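Local coordinates for protein CheA (Treponema denticola, PDB 6Y1Y) that is a chemotaxis histidine kinase, here as its dimerization domain, which probably autophosphorylates and passes phosphate to CheB or CheY, at residues B[15-20]-B[116-121]; B[45-50]-B[87-92]; B[32-37]-B[98-103]. One frame throughout, in Å; residues are numbered along the deposited sequence.

Interaction 1: residues B[15-20]-B[116-121]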
loop_
_atom_site.group_PDB
_atom_site.type_symbol
_atom_site.label_atom_id
_atom_site.label_comp_id
_atom_site.label_asym_id
_atom_site.label_seq_id
_atom_site.Cartn_x
_atom_site.Cartn_y
_atom_site.Cartn_z
ATOM N N ASN B 15 27.840 -12.996 9.200
ATOM C CA ASN B 15 27.169 -13.149 7.916
ATOM C C ASN B 15 25.656 -13.103 8.074
ATOM O O ASN B 15 24.960 -12.622 7.174
ATOM C CB ASN B 15 27.613 -14.442 7.235
ATOM C CG ASN B 15 28.935 -14.282 6.504
ATOM O OD1 ASN B 15 29.614 -13.262 6.645
ATOM N ND2 ASN B 15 29.299 -15.282 5.709
ATOM N N LEU B 16 25.128 -13.630 9.183
ATOM C CA LEU B 16 23.696 -13.506 9.442
ATOM C C LEU B 16 23.307 -12.055 9.696
ATOM O O LEU B 16 22.249 -11.600 9.242
ATOM C CB LEU B 16 23.290 -14.386 10.626
ATOM C CG LEU B 16 23.033 -15.860 10.295
ATOM C CD1 LEU B 16 22.662 -16.635 11.549
ATOM C CD2 LEU B 16 21.943 -15.990 9.241
ATOM N N VAL B 17 24.151 -11.307 10.414
ATOM C CA VAL B 17 23.839 -9.905 10.665
ATOM C C VAL B 17 23.944 -9.105 9.370
ATOM O O VAL B 17 23.146 -8.195 9.115
ATOM C CB VAL B 17 24.755 -9.332 11.764
ATOM C CG1 VAL B 17 24.559 -7.824 11.903
ATOM C CG2 VAL B 17 24.506 -10.035 13.094
ATOM N N SER B 18 24.892 -9.473 8.505
ATOM C CA SER B 18 24.974 -8.842 7.190
ATOM C C SER B 18 23.694 -9.060 6.391
ATOM O O SER B 18 23.179 -8.124 5.762
ATOM C CB SER B 18 26.188 -9.382 6.426
ATOM O OG SER B 18 26.195 -8.916 5.093
ATOM N N GLU B 19 23.166 -10.287 6.396
ATOM C CA GLU B 19 21.894 -10.557 5.730
ATOM C C GLU B 19 20.766 -9.738 6.341
ATOM O O GLU B 19 19.832 -9.329 5.639
ATOM C CB GLU B 19 21.543 -12.039 5.816
ATOM C CG GLU B 19 22.325 -12.976 4.923
ATOM C CD GLU B 19 21.727 -14.372 4.944
ATOM O OE1 GLU B 19 20.721 -14.593 4.235
ATOM O OE2 GLU B 19 22.244 -15.238 5.686
ATOM N N THR B 20 20.809 -9.540 7.662
ATOM C CA THR B 20 19.790 -8.740 8.333
ATOM C C THR B 20 19.840 -7.299 7.863
ATOM O O THR B 20 18.799 -6.686 7.599
ATOM C CB THR B 20 19.981 -8.800 9.851
ATOM O OG1 THR B 20 19.972 -10.166 10.288
ATOM C CG2 THR B 20 18.871 -8.049 10.562
ATOM N N GLY B 116 15.136 -16.595 12.722
ATOM C CA GLY B 116 15.246 -17.936 13.274
ATOM C C GLY B 116 16.684 -18.409 13.357
ATOM O O GLY B 116 17.096 -19.010 14.354
ATOM N N GLU B 117 17.471 -18.136 12.317
ATOM C CA GLU B 117 18.878 -18.515 12.326
ATOM C C GLU B 117 19.660 -17.713 13.360
ATOM O O GLU B 117 20.552 -18.253 14.026
ATOM C CB GLU B 117 19.481 -18.325 10.934
ATOM C CG GLU B 117 19.004 -19.339 9.902
ATOM C CD GLU B 117 19.827 -19.294 8.626
ATOM O OE1 GLU B 117 19.921 -18.212 8.008
ATOM O OE2 GLU B 117 20.387 -20.343 8.243
ATOM N N LEU B 118 19.357 -16.418 13.493
ATOM C CA LEU B 118 20.012 -15.601 14.513
ATOM C C LEU B 118 19.738 -16.139 15.907
ATOM O O LEU B 118 20.636 -16.159 16.759
ATOM C CB LEU B 118 19.546 -14.149 14.415
ATOM C CG LEU B 118 20.180 -13.239 13.362
ATOM C CD1 LEU B 118 19.339 -11.977 13.229
ATOM C CD2 LEU B 118 21.619 -12.892 13.703
ATOM N N GLN B 119 18.500 -16.563 16.165
ATOM C CA GLN B 119 18.144 -17.031 17.499
ATOM C C GLN B 119 18.977 -18.245 17.880
ATOM O O GLN B 119 19.593 -18.281 18.952
ATOM C CB GLN B 119 16.655 -17.358 17.552
ATOM C CG GLN B 119 16.113 -17.609 18.940
ATOM C CD GLN B 119 14.648 -17.236 19.050
ATOM O OE1 GLN B 119 14.307 -16.100 19.379
ATOM N NE2 GLN B 119 13.771 -18.191 18.760
ATOM N N GLU B 120 19.041 -19.236 16.993
ATOM C CA GLU B 120 19.840 -20.417 17.292
ATOM C C GLU B 120 21.327 -20.091 17.262
ATOM O O GLU B 120 22.096 -20.604 18.081
ATOM C CB GLU B 120 19.508 -21.540 16.312
ATOM C CG GLU B 120 18.033 -21.916 16.292
ATOM C CD GLU B 120 17.637 -22.841 17.437
ATOM O OE1 GLU B 120 18.473 -23.083 18.338
ATOM O OE2 GLU B 120 16.481 -23.323 17.434
ATOM N N GLY B 121 21.744 -19.219 16.342
ATOM C CA GLY B 121 23.157 -18.884 16.237
ATOM C C GLY B 121 23.698 -18.196 17.476
ATOM O O GLY B 121 24.779 -18.533 17.968
#

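Interaction 2: residues B[45-50]-B[87-92]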
loop_
_atom_site.group_PDB
_atom_site.type_symbol
_atom_site.label_atom_id
_atom_site.label_comp_id
_atom_site.label_asym_id
_atom_site.label_seq_id
_atom_site.Cartn_x
_atom_site.Cartn_y
_atom_site.Cartn_z
ATOM N N SER B 45 -6.683 10.615 -6.468
ATOM C CA SER B 45 -8.030 10.639 -5.889
ATOM C C SER B 45 -8.645 12.029 -5.992
ATOM O O SER B 45 -9.855 12.171 -6.211
ATOM C CB SER B 45 -7.973 10.184 -4.426
ATOM O OG SER B 45 -9.250 10.272 -3.797
ATOM N N THR B 46 -7.839 13.069 -5.778
ATOM C CA THR B 46 -8.328 14.430 -5.972
ATOM C C THR B 46 -8.808 14.638 -7.407
ATOM O O THR B 46 -9.876 15.222 -7.643
ATOM C CB THR B 46 -7.219 15.424 -5.616
ATOM O OG1 THR B 46 -6.803 15.207 -4.259
ATOM C CG2 THR B 46 -7.719 16.858 -5.764
ATOM N N ILE B 47 -8.036 14.155 -8.382
ATOM C CA ILE B 47 -8.440 14.261 -9.780
ATOM C C ILE B 47 -9.665 13.393 -10.042
ATOM O O ILE B 47 -10.598 13.800 -10.757
ATOM C CB ILE B 47 -7.263 13.899 -10.707
ATOM C CG1 ILE B 47 -6.027 14.754 -10.390
ATOM C CG2 ILE B 47 -7.651 14.097 -12.163
ATOM C CD1 ILE B 47 -6.309 16.238 -10.352
ATOM N N TYR B 48 -9.699 12.197 -9.441
ATOM C CA TYR B 48 -10.844 11.312 -9.629
ATOM C C TYR B 48 -12.132 11.982 -9.176
ATOM O O TYR B 48 -13.152 11.915 -9.875
ATOM C CB TYR B 48 -10.618 10.010 -8.836
ATOM C CG TYR B 48 -11.854 9.131 -8.678
ATOM C CD1 TYR B 48 -12.195 8.221 -9.659
ATOM C CD2 TYR B 48 -12.665 9.221 -7.547
ATOM C CE1 TYR B 48 -13.331 7.425 -9.539
ATOM C CE2 TYR B 48 -13.814 8.421 -7.414
ATOM C CZ TYR B 48 -14.123 7.533 -8.419
ATOM O OH TYR B 48 -15.243 6.739 -8.314
ATOM N N LYS B 49 -12.103 12.667 -8.026
ATOM C CA LYS B 49 -13.312 13.312 -7.533
ATOM C C LYS B 49 -13.688 14.503 -8.409
ATOM O O LYS B 49 -14.872 14.738 -8.662
ATOM C CB LYS B 49 -13.126 13.725 -6.075
ATOM C CG LYS B 49 -13.105 12.538 -5.117
ATOM C CD LYS B 49 -12.944 12.992 -3.671
ATOM C CE LYS B 49 -12.489 11.825 -2.819
ATOM N NZ LYS B 49 -12.214 12.224 -1.411
ATOM N N ASP B 50 -12.694 15.252 -8.902
ATOM C CA ASP B 50 -12.987 16.366 -9.807
ATOM C C ASP B 50 -13.664 15.863 -11.077
ATOM O O ASP B 50 -14.672 16.427 -11.527
ATOM C CB ASP B 50 -11.697 17.116 -10.152
ATOM C CG ASP B 50 -11.925 18.259 -11.131
ATOM O OD1 ASP B 50 -12.651 19.207 -10.765
ATOM O OD2 ASP B 50 -11.385 18.210 -12.267
ATOM N N LEU B 87 -11.831 6.685 -16.354
ATOM C CA LEU B 87 -11.412 5.292 -16.243
ATOM C C LEU B 87 -9.908 5.156 -16.060
ATOM O O LEU B 87 -9.443 4.177 -15.473
ATOM C CB LEU B 87 -11.838 4.500 -17.478
ATOM C CG LEU B 87 -13.326 4.294 -17.713
ATOM C CD1 LEU B 87 -13.490 3.533 -19.006
ATOM C CD2 LEU B 87 -13.914 3.495 -16.555
ATOM N N GLU B 88 -9.127 6.109 -16.560
ATOM C CA GLU B 88 -7.677 5.958 -16.552
ATOM C C GLU B 88 -7.002 6.790 -15.481
ATOM O O GLU B 88 -5.773 6.825 -15.438
ATOM C CB GLU B 88 -7.104 6.343 -17.929
ATOM C CG GLU B 88 -7.642 5.475 -19.065
ATOM C CD GLU B 88 -7.060 5.827 -20.432
ATOM O OE1 GLU B 88 -6.714 7.004 -20.665
ATOM O OE2 GLU B 88 -6.953 4.905 -21.278
ATOM N N VAL B 89 -7.772 7.391 -14.565
ATOM C CA VAL B 89 -7.177 8.422 -13.711
ATOM C C VAL B 89 -6.125 7.856 -12.751
ATOM O O VAL B 89 -5.154 8.555 -12.419
ATOM C CB VAL B 89 -8.276 9.216 -12.977
ATOM C CG1 VAL B 89 -8.987 8.368 -11.967
ATOM C CG2 VAL B 89 -7.703 10.475 -12.318
ATOM N N PHE B 90 -6.248 6.607 -12.317
ATOM C CA PHE B 90 -5.223 6.027 -11.450
ATOM C C PHE B 90 -4.146 5.285 -12.223
ATOM O O PHE B 90 -3.205 4.773 -11.599
ATOM C CB PHE B 90 -5.847 5.080 -10.408
ATOM C CG PHE B 90 -6.705 5.779 -9.396
ATOM C CD1 PHE B 90 -6.140 6.337 -8.258
ATOM C CD2 PHE B 90 -8.077 5.893 -9.596
ATOM C CE1 PHE B 90 -6.927 7.002 -7.324
ATOM C CE2 PHE B 90 -8.875 6.553 -8.659
ATOM C CZ PHE B 90 -8.298 7.112 -7.533
ATOM N N GLY B 91 -4.255 5.222 -13.553
ATOM C CA GLY B 91 -3.215 4.565 -14.332
ATOM C C GLY B 91 -3.017 3.135 -13.868
ATOM O O GLY B 91 -3.974 2.380 -13.660
ATOM N N ASP B 92 -1.753 2.765 -13.680
ATOM C CA ASP B 92 -1.383 1.418 -13.287
ATOM C C ASP B 92 -1.253 1.262 -11.779
ATOM O O ASP B 92 -0.523 0.375 -11.327
ATOM C CB ASP B 92 -0.074 1.013 -13.960
ATOM C CG ASP B 92 -0.205 0.903 -15.466
ATOM O OD1 ASP B 92 -1.239 0.378 -15.939
ATOM O OD2 ASP B 92 0.718 1.353 -16.179
#

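Interaction 3: residues B[32-37]-B[98-103]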
loop_
_atom_site.group_PDB
_atom_site.type_symbol
_atom_site.label_atom_id
_atom_site.label_comp_id
_atom_site.label_asym_id
_atom_site.label_seq_id
_atom_site.Cartn_x
_atom_site.Cartn_y
_atom_site.Cartn_z
ATOM N N ILE B 32 9.397 3.442 1.646
ATOM C CA ILE B 32 9.395 4.591 0.744
ATOM C C ILE B 32 8.462 4.336 -0.426
ATOM O O ILE B 32 7.730 5.234 -0.869
ATOM C CB ILE B 32 10.830 4.896 0.281
ATOM C CG1 ILE B 32 11.654 5.397 1.471
ATOM C CG2 ILE B 32 10.814 5.912 -0.847
ATOM C CD1 ILE B 32 13.127 5.067 1.362
ATOM N N GLU B 33 8.459 3.104 -0.934
ATOM C CA GLU B 33 7.563 2.752 -2.031
ATOM C C GLU B 33 6.106 2.954 -1.636
ATOM O O GLU B 33 5.317 3.531 -2.401
ATOM C CB GLU B 33 7.823 1.305 -2.451
ATOM C CG GLU B 33 7.056 0.850 -3.661
ATOM C CD GLU B 33 7.614 -0.421 -4.270
ATOM O OE1 GLU B 33 8.359 -1.154 -3.582
ATOM O OE2 GLU B 33 7.300 -0.692 -5.451
ATOM N N PHE B 34 5.729 2.518 -0.431
ATOM C CA PHE B 34 4.340 2.685 -0.024
ATOM C C PHE B 34 4.026 4.139 0.302
ATOM O O PHE B 34 2.891 4.583 0.098
ATOM C CB PHE B 34 4.007 1.779 1.162
ATOM C CG PHE B 34 3.856 0.329 0.791
ATOM C CD1 PHE B 34 2.864 -0.078 -0.095
ATOM C CD2 PHE B 34 4.687 -0.631 1.359
ATOM C CE1 PHE B 34 2.724 -1.413 -0.437
ATOM C CE2 PHE B 34 4.560 -1.966 1.018
ATOM C CZ PHE B 34 3.574 -2.358 0.123
ATOM N N ALA B 35 4.999 4.896 0.822
ATOM C CA ALA B 35 4.750 6.322 1.020
ATOM C C ALA B 35 4.516 7.025 -0.311
ATOM O O ALA B 35 3.634 7.884 -0.414
ATOM C CB ALA B 35 5.907 6.975 1.774
ATOM N N GLU B 36 5.293 6.667 -1.345
ATOM C CA GLU B 36 5.071 7.219 -2.683
ATOM C C GLU B 36 3.699 6.832 -3.219
ATOM O O GLU B 36 3.027 7.639 -3.874
ATOM C CB GLU B 36 6.142 6.722 -3.657
ATOM C CG GLU B 36 7.569 7.156 -3.373
ATOM C CD GLU B 36 8.561 6.497 -4.321
ATOM O OE1 GLU B 36 8.146 5.584 -5.074
ATOM O OE2 GLU B 36 9.750 6.882 -4.319
ATOM N N LEU B 37 3.288 5.587 -2.980
ATOM C CA LEU B 37 1.977 5.133 -3.433
ATOM C C LEU B 37 0.852 5.856 -2.699
ATOM O O LEU B 37 -0.180 6.178 -3.301
ATOM C CB LEU B 37 1.867 3.619 -3.258
ATOM C CG LEU B 37 2.600 2.807 -4.333
ATOM C CD1 LEU B 37 2.752 1.353 -3.922
ATOM C CD2 LEU B 37 1.842 2.902 -5.650
ATOM N N LYS B 98 0.245 -3.803 -6.088
ATOM C CA LYS B 98 0.427 -5.240 -5.922
ATOM C C LYS B 98 1.906 -5.612 -5.926
ATOM O O LYS B 98 2.354 -6.412 -5.103
ATOM C CB LYS B 98 -0.318 -6.005 -7.017
ATOM C CG LYS B 98 -0.415 -7.486 -6.667
ATOM C CD LYS B 98 -1.234 -8.281 -7.664
ATOM C CE LYS B 98 -1.325 -9.718 -7.182
ATOM N NZ LYS B 98 -2.079 -10.599 -8.121
ATOM N N ALA B 99 2.679 -5.038 -6.842
ATOM C CA ALA B 99 4.107 -5.344 -6.884
ATOM C C ALA B 99 4.804 -4.910 -5.601
ATOM O O ALA B 99 5.708 -5.600 -5.120
ATOM C CB ALA B 99 4.749 -4.685 -8.108
ATOM N N ALA B 100 4.405 -3.768 -5.041
ATOM C CA ALA B 100 5.022 -3.313 -3.803
ATOM C C ALA B 100 4.712 -4.267 -2.656
ATOM O O ALA B 100 5.590 -4.552 -1.824
ATOM C CB ALA B 100 4.552 -1.897 -3.474
ATOM N N VAL B 101 3.474 -4.789 -2.601
ATOM C CA VAL B 101 3.119 -5.778 -1.579
ATOM C C VAL B 101 3.944 -7.044 -1.758
ATOM O O VAL B 101 4.487 -7.591 -0.791
ATOM C CB VAL B 101 1.605 -6.090 -1.614
ATOM C CG1 VAL B 101 1.273 -7.223 -0.630
ATOM C CG2 VAL B 101 0.785 -4.839 -1.291
ATOM N N THR B 102 4.087 -7.507 -3.000
ATOM C CA THR B 102 4.851 -8.726 -3.261
ATOM C C THR B 102 6.303 -8.596 -2.805
ATOM O O THR B 102 6.853 -9.519 -2.182
ATOM C CB THR B 102 4.765 -9.040 -4.756
ATOM O OG1 THR B 102 3.422 -9.451 -5.057
ATOM C CG2 THR B 102 5.753 -10.140 -5.144
ATOM N N LYS B 103 6.936 -7.460 -3.098
ATOM C CA LYS B 103 8.315 -7.243 -2.671
ATOM C C LYS B 103 8.428 -7.211 -1.149
ATOM O O LYS B 103 9.334 -7.828 -0.565
ATOM C CB LYS B 103 8.826 -5.939 -3.277
ATOM C CG LYS B 103 10.220 -5.556 -2.834
ATOM C CD LYS B 103 10.629 -4.219 -3.421
ATOM C CE LYS B 103 11.997 -3.793 -2.887
ATOM N NZ LYS B 103 12.535 -2.598 -3.599
HETATM O O HOH W 1 7.807 -2.784 -1.565
#

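Interaction 1: residues B[15-20]-B[116-121]
E117 meets L16 with both ends of its side chain. Its CB rests against the fork of the leucine, 3.7 Å from L16 CD1 and slightly farther from CD2. L16 CG is anti to its carbonyl carbon (chi1 -83°), which puts the branch point on the side of E117. Further out, E117 OE1 comes within 3.2 Å of L16 CD2. The two side chains cross at about a right angle. E117 OE1 and E19 OE1 are both salt-bridged to R113. E19 OE2 and E117 OE1 lie 4.4 Å apart, and the shared arginine would be expected to ease their repulsion.

L118 comes next and is buried. Segments 15-20 and 116-121 run antiparallel, at 152°, in the two arms of a helical hairpin. Two hairpins make the four-helix bundle of the CheA dimer, and L118 also packs on V17 of the second subunit. Within its own chain it divides its methyls. L118 CD2 sits 3.8 Å from L16 CB, near V17 CG2, while L118 CD1 lies 3.5 Å from T20 OG1. That hydroxyl donates to L16 O at 2.9 Å. T20 N binds the same oxygen from the opposite face of the carbonyl plane.

G121 closes the segment. Its N donates to E117 O, and that oxygen lies 3.6 Å from L16 CD1.

Interaction 2: residues B[45-50]-B[87-92]
V89 sets one methyl against I47 and the other against Y48, both on helix 7-67. It belongs to a type I beta turn, E88 to G91, in the loop that joins helix 72-87 to helix 93-125. The loop lies against the long helix of the same chain. CG1 of V89 stands between the backbone N and the carbonyl carbon (chi1 68°), the crowded position. From there it reaches the Y48 side, 3.9 Å from Y48 CB, and lies at the edge of the tyrosine ring, in its plane. The V89 and Y48 side chains cross at about a right angle. The other methyl, V89 CG2, is 3.6 Å from I47 CG2 and slightly farther from I47 CB.

F90 completes the first shell. Its CE2 lies 3.8 Å from Y48 CD1. The planes of the two rings are at 41°, with centroids 5.8 Å apart. F90 CZ, at the tip, lies 3.9 Å from both Y48 CB and S45 CA. On the other side of CZ, F90 CE1 is 3.7 Å from S45 N, so this part of the ring rests on the helix backbone.

The F90 ring also meets F41 of its own chain and F90 and F41 of the second subunit, while Y48 packs edge-to-face on Y48 of that subunit. Y48 OH is hydrogen-bonded to L86 O of the second subunit, so the polar end of this buried tyrosine is satisfied across the dimer interface.

The turn that positions V89 and F90 is closed by G91 N, which donates to E88 O at 2.9 Å, with G91 at a positive phi of 57°.

Interaction 3: residues B[32-37]-B[98-103]
A100 fits its methyl group among three side chains of segment 32-37. Apolar contacts come first. A100 CB lies 3.6 Å from F34 CE1 and 3.7 Å from L37 CD1. The ring of F34 reaches further, to the backbone: F34 CZ is 3.6 Å from A100 C. V101 CA sits at the edge of the F34 ring, in its plane, and V101 CG2 is 4.0 Å from F34 CZ.

E33 is the third side chain around this methyl. CG is anti to the backbone N (chi1 -175°), and the chain continues extended. E33 CD comes to 3.5 Å from A100 CB, and the methyl lies over the face of the carboxylate.

Polar links are indirect. One water donates to E33 OE1 at 2.7 Å and to A100 O at 2.8 Å, and so bridges the two helices. K103 has its NZ 4.4 Å from E33 OE1, beyond a salt bridge. The two charges may still attract each other weakly. K103 CD lies near E33 OE1, and the K103 side chain also touches S26 and S30.

Outside the pair, F34 stacks on F34 of the second subunit, and both F34 and L37 also touch M97 of their own chain. Segments 32-37 and 98-103 run antiparallel at 160° in the arms of one helical hairpin, and two hairpins form the four-helix bundle of the CheA dimerization domain.

How the interactions relate
Interactions 1 and 3 join the same two helices, 7-67 and 93-125, and the centres of the two contacts are 26 Å apart. The axes of their segments approach equally closely, to 10.2 Å. Interaction 2 also uses helix 7-67, but its partner is a loop. It lies on the other side of the chain's centre from interaction 1, while interaction 3 is almost at that centre. All three are mainly buried and touch the second subunit. Their chemistry differs. Interaction 1 is mainly aliphatic, with an arginine-linked acidic pair at its margin. Interaction 3 sets an alanine against larger side chains and adds a bridging water. Interaction 2 combines a valine with an aromatic cluster shared between subunits.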